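Local atomic coordinates of IroE-like serine hydrolase (Shewanella oneidensis, PDB entry 3GFF), a protein that probably hydrolyses ester bonds, as a putative serine esterase of the alpha/beta-hydrolase fold related to IroE. Residues L17-I30 against R116-I129. Numbering follows the deposited sequence.
Sequences LESRLLKETREYVI and RFLDFIEKELAPSI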
ATOM      1  N   LEU A  17     -27.644   9.083  -2.951  1.00 28.60           N
ATOM      2  CA  LEU A  17     -28.432   9.829  -2.004  1.00 27.97           C
ATOM      3  C   LEU A  17     -28.804  11.184  -2.627  1.00 27.54           C
ATOM      4  O   LEU A  17     -27.930  11.915  -3.142  1.00 27.97           O
ATOM      5  CB  LEU A  17     -27.571  10.016  -0.749  1.00 27.82           C
ATOM      6  CG  LEU A  17     -28.146  10.558   0.545  1.00 28.15           C
ATOM      7  CD1 LEU A  17     -27.145  10.375   1.668  1.00 27.81           C
ATOM      8  CD2 LEU A  17     -28.497  12.015   0.372  1.00 29.86           C
ATOM      9  N   GLU A  18     -30.083  11.525  -2.583  1.00 27.60           N
ATOM     10  CA  GLU A  18     -30.529  12.837  -3.054  1.00 27.92           C
ATOM     11  C   GLU A  18     -30.222  13.819  -1.937  1.00 26.61           C
ATOM     12  O   GLU A  18     -30.836  13.741  -0.895  1.00 28.31           O
ATOM     13  CB  GLU A  18     -32.023  12.858  -3.378  1.00 28.17           C
ATOM     14  CG  GLU A  18     -32.425  12.022  -4.579  1.00 29.70           C
ATOM     15  CD  GLU A  18     -31.616  12.342  -5.846  1.00 31.35           C
ATOM     16  OE1 GLU A  18     -31.851  13.409  -6.487  1.00 32.57           O
ATOM     17  OE2 GLU A  18     -30.756  11.508  -6.215  1.00 31.43           O
ATOM     18  N   SER A  19     -29.251  14.718  -2.137  1.00 25.13           N
ATOM     19  CA  SER A  19     -28.913  15.708  -1.118  1.00 23.92           C
ATOM     20  C   SER A  19     -29.846  16.881  -1.235  1.00 23.59           C
ATOM     21  O   SER A  19     -29.809  17.595  -2.218  1.00 24.54           O
ATOM     22  CB  SER A  19     -27.473  16.223  -1.233  1.00 24.65           C
ATOM     23  OG  SER A  19     -27.225  17.227  -0.257  1.00 22.81           O
ATOM     24  N   ARG A  20     -30.709  17.043  -0.235  1.00 22.54           N
ATOM     25  CA  ARG A  20     -31.590  18.206  -0.129  1.00 23.38           C
ATOM     26  C   ARG A  20     -30.763  19.476   0.154  1.00 23.45           C
ATOM     27  O   ARG A  20     -31.074  20.544  -0.354  1.00 22.96           O
ATOM     28  CB  ARG A  20     -32.523  17.966   1.035  1.00 23.63           C
ATOM     29  CG  ARG A  20     -33.242  16.621   0.948  1.00 24.51           C
ATOM     30  CD  ARG A  20     -34.629  16.767   0.725  1.00 24.22           C
ATOM     31  NE  ARG A  20     -35.167  17.426   1.893  1.00 25.06           N
ATOM     32  CZ  ARG A  20     -36.403  17.883   1.974  1.00 26.62           C
ATOM     33  NH1 ARG A  20     -37.272  17.719   0.958  1.00 27.11           N
ATOM     34  NH2 ARG A  20     -36.781  18.501   3.077  1.00 26.02           N
ATOM     35  N   LEU A  21     -29.746  19.324   1.015  1.00 21.76           N
ATOM     36  CA  LEU A  21     -28.790  20.374   1.362  1.00 23.14           C
ATOM     37  C   LEU A  21     -27.984  20.882   0.163  1.00 22.82           C
ATOM     38  O   LEU A  21     -27.875  22.071  -0.026  1.00 22.60           O
ATOM     39  CB  LEU A  21     -27.758  19.855   2.388  1.00 24.27           C
ATOM     40  CG  LEU A  21     -28.029  20.173   3.850  1.00 25.68           C
ATOM     41  CD1 LEU A  21     -27.161  19.355   4.801  1.00 24.60           C
ATOM     42  CD2 LEU A  21     -27.784  21.689   4.016  1.00 26.62           C
ATOM     43  N   LEU A  22     -27.372  19.959  -0.583  1.00 22.24           N
ATOM     44  CA  LEU A  22     -26.571  20.296  -1.757  1.00 23.15           C
ATOM     45  C   LEU A  22     -27.423  20.449  -3.050  1.00 23.68           C
ATOM     46  O   LEU A  22     -26.916  20.916  -4.070  1.00 24.63           O
ATOM     47  CB  LEU A  22     -25.399  19.286  -1.919  1.00 22.95           C
ATOM     48  CG  LEU A  22     -24.385  19.306  -0.752  1.00 22.86           C
ATOM     49  CD1 LEU A  22     -23.236  18.300  -0.876  1.00 21.03           C
ATOM     50  CD2 LEU A  22     -23.823  20.731  -0.588  1.00 23.05           C
ATOM     51  N   LYS A  23     -28.703  20.092  -2.990  1.00 23.10           N
ATOM     52  CA  LYS A  23     -29.624  20.231  -4.130  1.00 24.70           C
ATOM     53  C   LYS A  23     -29.117  19.459  -5.368  1.00 24.53           C
ATOM     54  O   LYS A  23     -29.214  19.918  -6.508  1.00 24.86           O
ATOM     55  CB  LYS A  23     -29.877  21.724  -4.431  1.00 25.30           C
ATOM     56  CG  LYS A  23     -31.233  22.023  -5.066  1.00 26.20           C
ATOM     57  CD  LYS A  23     -31.478  23.521  -5.344  1.00 25.86           C
ATOM     58  CE  LYS A  23     -32.980  23.833  -5.609  1.00 26.53           C
ATOM     59  NZ  LYS A  23     -33.628  23.135  -6.793  1.00 25.92           N
ATOM     60  N   GLU A  24     -28.591  18.262  -5.119  1.00 24.56           N
ATOM     61  CA  GLU A  24     -28.066  17.386  -6.173  1.00 24.26           C
ATOM     62  C   GLU A  24     -28.071  15.944  -5.710  1.00 23.27           C
ATOM     63  O   GLU A  24     -28.270  15.646  -4.538  1.00 23.41           O
ATOM     64  CB  GLU A  24     -26.621  17.793  -6.559  1.00 23.41           C
ATOM     65  CG  GLU A  24     -25.635  17.737  -5.409  1.00 24.40           C
ATOM     66  CD  GLU A  24     -24.238  18.320  -5.718  1.00 25.27           C
ATOM     67  OE1 GLU A  24     -24.062  19.065  -6.703  1.00 26.85           O
ATOM     68  OE2 GLU A  24     -23.314  18.069  -4.929  1.00 24.17           O
ATOM     69  N   THR A  25     -27.850  15.056  -6.665  1.00 22.39           N
ATOM     70  CA  THR A  25     -27.654  13.650  -6.406  1.00 21.57           C
ATOM     71  C   THR A  25     -26.196  13.485  -6.012  1.00 22.23           C
ATOM     72  O   THR A  25     -25.308  14.047  -6.658  1.00 20.73           O
ATOM     73  CB  THR A  25     -27.869  12.833  -7.674  1.00 21.66           C
ATOM     74  OG1 THR A  25     -29.165  13.133  -8.189  1.00 20.11           O
ATOM     75  CG2 THR A  25     -27.755  11.317  -7.386  1.00 21.18           C
ATOM     76  N   ARG A  26     -25.967  12.747  -4.934  1.00 21.93           N
ATOM     77  CA  ARG A  26     -24.647  12.448  -4.466  1.00 23.16           C
ATOM     78  C   ARG A  26     -24.404  10.936  -4.549  1.00 23.80           C
ATOM     79  O   ARG A  26     -25.218  10.158  -4.098  1.00 24.54           O
ATOM     80  CB  ARG A  26     -24.443  12.970  -3.029  1.00 24.42           C
ATOM     81  CG  ARG A  26     -24.006  14.423  -2.926  1.00 25.87           C
ATOM     82  CD  ARG A  26     -22.769  14.620  -3.810  1.00 27.62           C
ATOM     83  NE  ARG A  26     -21.955  15.760  -3.457  1.00 29.55           N
ATOM     84  CZ  ARG A  26     -20.685  15.732  -3.075  1.00 31.04           C
ATOM     85  NH1 ARG A  26     -19.967  14.635  -3.034  1.00 31.43           N
ATOM     86  NH2 ARG A  26     -20.096  16.863  -2.781  1.00 32.85           N
ATOM     87  N   GLU A  27     -23.279  10.543  -5.144  1.00 24.54           N
ATOM     88  CA  GLU A  27     -22.888   9.143  -5.248  1.00 25.73           C
ATOM     89  C   GLU A  27     -21.796   8.789  -4.254  1.00 23.20           C
ATOM     90  O   GLU A  27     -20.960   9.629  -3.839  1.00 21.72           O
ATOM     91  CB  GLU A  27     -22.434   8.792  -6.677  1.00 27.09           C
ATOM     92  CG  GLU A  27     -23.577   8.822  -7.664  1.00 29.72           C
ATOM     93  CD  GLU A  27     -23.152   8.542  -9.098  1.00 31.30           C
ATOM     94  OE1 GLU A  27     -21.967   8.738  -9.462  1.00 34.33           O
ATOM     95  OE2 GLU A  27     -24.037   8.135  -9.874  1.00 35.03           O
ATOM     96  N   TYR A  28     -21.842   7.538  -3.838  1.00 21.33           N
ATOM     97  CA  TYR A  28     -20.862   7.010  -2.918  1.00 22.59           C
ATOM     98  C   TYR A  28     -20.784   5.490  -3.021  1.00 21.66           C
ATOM     99  O   TYR A  28     -21.684   4.842  -3.552  1.00 19.75           O
ATOM    100  CB  TYR A  28     -21.153   7.476  -1.487  1.00 22.89           C
ATOM    101  CG  TYR A  28     -22.409   6.954  -0.848  1.00 23.11           C
ATOM    102  CD1 TYR A  28     -23.610   7.620  -1.001  1.00 23.32           C
ATOM    103  CD2 TYR A  28     -22.385   5.820  -0.054  1.00 22.31           C
ATOM    104  CE1 TYR A  28     -24.748   7.174  -0.378  1.00 24.04           C
ATOM    105  CE2 TYR A  28     -23.514   5.367   0.567  1.00 23.31           C
ATOM    106  CZ  TYR A  28     -24.693   6.053   0.417  1.00 23.39           C
ATOM    107  OH  TYR A  28     -25.848   5.596   0.999  1.00 24.53           O
ATOM    108  N   VAL A  29     -19.697   4.937  -2.499  1.00 22.80           N
ATOM    109  CA  VAL A  29     -19.442   3.501  -2.502  1.00 23.67           C
ATOM    110  C   VAL A  29     -19.190   3.000  -1.072  1.00 24.17           C
ATOM    111  O   VAL A  29     -18.613   3.704  -0.260  1.00 25.17           O
ATOM    112  CB  VAL A  29     -18.217   3.139  -3.395  1.00 24.34           C
ATOM    113  CG1 VAL A  29     -18.566   3.180  -4.869  1.00 23.68           C
ATOM    114  CG2 VAL A  29     -17.021   4.063  -3.079  1.00 24.08           C
ATOM    115  N   ILE A  30     -19.673   1.803  -0.770  1.00 24.88           N
ATOM    116  CA  ILE A  30     -19.521   1.158   0.548  1.00 25.69           C
ATOM    117  C   ILE A  30     -18.796  -0.191   0.399  1.00 25.32           C
ATOM    118  O   ILE A  30     -19.151  -0.953  -0.464  1.00 25.28           O
ATOM    119  CB  ILE A  30     -20.906   0.791   1.147  1.00 26.76           C
ATOM    120  CG1 ILE A  30     -21.772   2.021   1.393  1.00 27.53           C
ATOM    121  CG2 ILE A  30     -20.768   0.006   2.443  1.00 27.03           C
ATOM    122  CD1 ILE A  30     -23.144   1.658   1.986  1.00 26.74           C
ATOM    123  N   ARG A 116     -20.994  23.381   4.204  1.00 23.91           N
ATOM    124  CA  ARG A 116     -22.191  22.728   3.711  1.00 24.05           C
ATOM    125  C   ARG A 116     -21.978  21.282   3.311  1.00 21.51           C
ATOM    126  O   ARG A 116     -22.875  20.476   3.504  1.00 21.33           O
ATOM    127  CB  ARG A 116     -22.808  23.558   2.582  1.00 25.31           C
ATOM    128  CG  ARG A 116     -23.355  24.891   3.150  1.00 28.10           C
ATOM    129  CD  ARG A 116     -23.166  26.120   2.257  1.00 30.17           C
ATOM    130  NE  ARG A 116     -24.172  26.560   1.271  1.00 31.74           N
ATOM    131  CZ  ARG A 116     -25.335  25.991   0.927  1.00 32.41           C
ATOM    132  NH1 ARG A 116     -25.794  24.837   1.434  1.00 32.70           N
ATOM    133  NH2 ARG A 116     -26.063  26.621   0.008  1.00 31.14           N
ATOM    134  N   PHE A 117     -20.833  20.968   2.727  1.00 20.75           N
ATOM    135  CA  PHE A 117     -20.497  19.594   2.397  1.00 20.38           C
ATOM    136  C   PHE A 117     -20.358  18.749   3.691  1.00 21.12           C
ATOM    137  O   PHE A 117     -20.805  17.581   3.731  1.00 18.53           O
ATOM    138  CB  PHE A 117     -19.260  19.554   1.493  1.00 22.09           C
ATOM    139  CG  PHE A 117     -18.685  18.184   1.280  1.00 22.31           C
ATOM    140  CD1 PHE A 117     -19.274  17.295   0.416  1.00 23.92           C
ATOM    141  CD2 PHE A 117     -17.517  17.799   1.930  1.00 23.30           C
ATOM    142  CE1 PHE A 117     -18.711  16.042   0.200  1.00 23.20           C
ATOM    143  CE2 PHE A 117     -16.968  16.551   1.734  1.00 22.48           C
ATOM    144  CZ  PHE A 117     -17.563  15.671   0.883  1.00 22.81           C
ATOM    145  N   LEU A 118     -19.742  19.315   4.740  1.00 21.64           N
ATOM    146  CA  LEU A 118     -19.680  18.633   6.030  1.00 22.09           C
ATOM    147  C   LEU A 118     -21.106  18.459   6.589  1.00 22.89           C
ATOM    148  O   LEU A 118     -21.443  17.425   7.178  1.00 23.21           O
ATOM    149  CB  LEU A 118     -18.788  19.387   7.028  1.00 22.89           C
ATOM    150  CG  LEU A 118     -17.287  19.160   6.816  1.00 24.21           C
ATOM    151  CD1 LEU A 118     -16.442  20.281   7.467  1.00 23.20           C
ATOM    152  CD2 LEU A 118     -16.914  17.719   7.321  1.00 22.39           C
ATOM    153  N   ASP A 119     -21.945  19.476   6.418  1.00 24.21           N
ATOM    154  CA  ASP A 119     -23.346  19.376   6.858  1.00 23.65           C
ATOM    155  C   ASP A 119     -24.032  18.239   6.115  1.00 24.64           C
ATOM    156  O   ASP A 119     -24.829  17.481   6.694  1.00 27.82           O
ATOM    157  CB  ASP A 119     -24.086  20.671   6.607  1.00 24.32           C
ATOM    158  CG  ASP A 119     -23.656  21.786   7.547  1.00 24.10           C
ATOM    159  OD1 ASP A 119     -23.018  21.543   8.591  1.00 22.59           O
ATOM    160  OD2 ASP A 119     -23.949  22.920   7.216  1.00 24.69           O
ATOM    161  N   PHE A 120     -23.744  18.124   4.823  1.00 24.74           N
ATOM    162  CA  PHE A 120     -24.239  17.000   4.001  1.00 22.56           C
ATOM    163  C   PHE A 120     -23.882  15.637   4.612  1.00 21.28           C
ATOM    164  O   PHE A 120     -24.704  14.730   4.662  1.00 20.29           O
ATOM    165  CB  PHE A 120     -23.743  17.103   2.551  1.00 21.81           C
ATOM    166  CG  PHE A 120     -23.563  15.739   1.863  1.00 21.41           C
ATOM    167  CD1 PHE A 120     -24.660  14.964   1.494  1.00 21.43           C
ATOM    168  CD2 PHE A 120     -22.275  15.246   1.579  1.00 21.96           C
ATOM    169  CE1 PHE A 120     -24.494  13.711   0.859  1.00 21.30           C
ATOM    170  CE2 PHE A 120     -22.097  13.960   0.971  1.00 20.89           C
ATOM    171  CZ  PHE A 120     -23.221  13.209   0.622  1.00 21.63           C
ATOM    172  N   ILE A 121     -22.653  15.511   5.086  1.00 23.23           N
ATOM    173  CA  ILE A 121     -22.188  14.274   5.704  1.00 23.75           C
ATOM    174  C   ILE A 121     -22.948  14.012   7.011  1.00 23.17           C
ATOM    175  O   ILE A 121     -23.491  12.932   7.206  1.00 23.27           O
ATOM    176  CB  ILE A 121     -20.652  14.279   5.933  1.00 24.52           C
ATOM    177  CG1 ILE A 121     -19.912  14.292   4.588  1.00 24.61           C
ATOM    178  CG2 ILE A 121     -20.208  13.061   6.832  1.00 23.50           C
ATOM    179  CD1 ILE A 121     -18.409  14.488   4.703  1.00 24.47           C
ATOM    180  N   GLU A 122     -23.032  15.015   7.878  1.00 22.31           N
ATOM    181  CA  GLU A 122     -23.672  14.826   9.177  1.00 22.28           C
ATOM    182  C   GLU A 122     -25.163  14.755   9.176  1.00 22.74           C
ATOM    183  O   GLU A 122     -25.737  14.031   9.995  1.00 23.15           O
ATOM    184  CB  GLU A 122     -23.237  15.923  10.164  1.00 21.24           C
ATOM    185  CG  GLU A 122     -21.761  15.834  10.494  1.00 20.71           C
ATOM    186  CD  GLU A 122     -21.356  16.656  11.682  1.00 21.05           C
ATOM    187  OE1 GLU A 122     -21.193  17.884  11.572  1.00 20.52           O
ATOM    188  OE2 GLU A 122     -21.131  16.051  12.732  1.00 21.98           O
ATOM    189  N   LYS A 123     -25.789  15.532   8.292  1.00 22.26           N
ATOM    190  CA  LYS A 123     -27.227  15.648   8.292  1.00 22.99           C
ATOM    191  C   LYS A 123     -27.897  14.662   7.339  1.00 21.56           C
ATOM    192  O   LYS A 123     -29.016  14.271   7.585  1.00 18.28           O
ATOM    193  CB  LYS A 123     -27.656  17.095   8.005  1.00 23.71           C
ATOM    194  CG  LYS A 123     -27.124  18.109   9.020  1.00 23.80           C
ATOM    195  CD  LYS A 123     -27.782  17.971  10.387  1.00 24.35           C
ATOM    196  CE  LYS A 123     -27.423  19.180  11.323  1.00 24.67           C
ATOM    197  NZ  LYS A 123     -28.087  19.098  12.678  1.00 22.41           N
ATOM    198  N   GLU A 124     -27.187  14.229   6.296  1.00 21.65           N
ATOM    199  CA  GLU A 124     -27.757  13.308   5.318  1.00 21.39           C
ATOM    200  C   GLU A 124     -26.992  12.003   5.149  1.00 22.32           C
ATOM    201  O   GLU A 124     -27.532  10.925   5.439  1.00 23.96           O
ATOM    202  CB  GLU A 124     -27.888  14.020   3.989  1.00 21.93           C
ATOM    203  CG  GLU A 124     -28.754  15.265   4.049  1.00 20.06           C
ATOM    204  CD  GLU A 124     -28.756  16.082   2.775  1.00 20.79           C
ATOM    205  OE1 GLU A 124     -27.729  16.151   2.075  1.00 23.57           O
ATOM    206  OE2 GLU A 124     -29.776  16.703   2.475  1.00 20.44           O
ATOM    207  N   LEU A 125     -25.735  12.064   4.726  1.00 22.49           N
ATOM    208  CA  LEU A 125     -24.997  10.825   4.472  1.00 23.20           C
ATOM    209  C   LEU A 125     -24.805   9.900   5.717  1.00 22.86           C
ATOM    210  O   LEU A 125     -25.234   8.741   5.687  1.00 22.09           O
ATOM    211  CB  LEU A 125     -23.670  11.106   3.762  1.00 22.91           C
ATOM    212  CG  LEU A 125     -22.871   9.869   3.282  1.00 23.88           C
ATOM    213  CD1 LEU A 125     -23.605   9.050   2.235  1.00 22.07           C
ATOM    214  CD2 LEU A 125     -21.483  10.274   2.761  1.00 22.60           C
ATOM    215  N   ALA A 126     -24.193  10.383   6.793  1.00 21.45           N
ATOM    216  CA  ALA A 126     -23.963   9.490   7.933  1.00 23.07           C
ATOM    217  C   ALA A 126     -25.274   8.870   8.517  1.00 23.86           C
ATOM    218  O   ALA A 126     -25.370   7.657   8.733  1.00 24.80           O
ATOM    219  CB  ALA A 126     -23.066  10.155   9.020  1.00 22.21           C
ATOM    220  N   PRO A 127     -26.286   9.683   8.766  1.00 23.41           N
ATOM    221  CA  PRO A 127     -27.512   9.051   9.246  1.00 24.29           C
ATOM    222  C   PRO A 127     -28.023   7.912   8.347  1.00 24.33           C
ATOM    223  O   PRO A 127     -28.565   6.922   8.842  1.00 23.72           O
ATOM    224  CB  PRO A 127     -28.514  10.216   9.274  1.00 24.21           C
ATOM    225  CG  PRO A 127     -27.684  11.435   9.382  1.00 22.96           C
ATOM    226  CD  PRO A 127     -26.377  11.154   8.744  1.00 24.17           C
ATOM    227  N   SER A 128     -27.861   8.062   7.035  1.00 24.71           N
ATOM    228  CA  SER A 128     -28.338   7.076   6.056  1.00 24.60           C
ATOM    229  C   SER A 128     -27.547   5.756   6.140  1.00 24.26           C
ATOM    230  O   SER A 128     -28.133   4.672   6.131  1.00 24.71           O
ATOM    231  CB  SER A 128     -28.264   7.659   4.640  1.00 23.88           C
ATOM    232  OG  SER A 128     -28.657   6.706   3.693  1.00 23.84           O
ATOM    233  N   ILE A 129     -26.229   5.894   6.226  1.00 24.37           N
ATOM    234  CA  ILE A 129     -25.281   4.793   6.408  1.00 24.79           C
ATOM    235  C   ILE A 129     -25.588   4.103   7.723  1.00 23.37           C
ATOM    236  O   ILE A 129     -25.703   2.896   7.800  1.00 21.88           O
ATOM    237  CB  ILE A 129     -23.821   5.331   6.505  1.00 26.72           C
ATOM    238  CG1 ILE A 129     -23.366   6.022   5.197  1.00 27.16           C
ATOM    239  CG2 ILE A 129     -22.821   4.223   6.913  1.00 27.71           C
ATOM    240  CD1 ILE A 129     -23.032   5.134   4.118  1.00 27.81           C
TER
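Glu124 reaches from helix 114-132 into the turn between strands 12-19 and 24-31. Glu124 CB lies 4.2 Å from Leu17 CD2. Beyond CG the chain runs extended (chi2 173°), which carries the carboxylate up to the turn. Glu124 CD comes 3.6 Å from Ser19 OG. Glu124 OE1 accepts a 2.6 Å hydrogen bond from Ser19 OG through the syn lone pair of Glu124 OE1. Glu124 OE2 takes the backbone N of Leu21 at 3.0 Å in a nearly straight bond, and that of Arg20 in a weak, bent one. Ser19 OG in turn accepts from Leu22 N, an ST motif. The turn closes with a G1 beta bulge, in which Lys23 and Glu24 sit opposite Ser19.

Aliphatic and aromatic groups, with the Arg26 side chain among them, pack beside the carboxylate. Leu22 CD1 meets Phe120 CB at 3.7 Å. Arg26 CG sits over a face of the Phe120 ring, a CH-pi contact 4.2 Å from its centroid. The Arg26 guanidinium passes close to Phe117 and forms salt bridges with Glu24 and Asp89. Farther along, Leu125 CD1 lies over one face of the Tyr28 ring, 3.5 Å from the centroid, and touches Leu17 CD1 at 3.8 Å. Ile129 CD1 meets Tyr28 CE2.

The contact thus seats the helix against the hairpin at one edge of the central sheet. With two well-aimed donors, Ser19 OG and Leu21 N, and a weak third from Arg20 N, the Glu124 carboxylate is probably ionised and ties the turn to the helix.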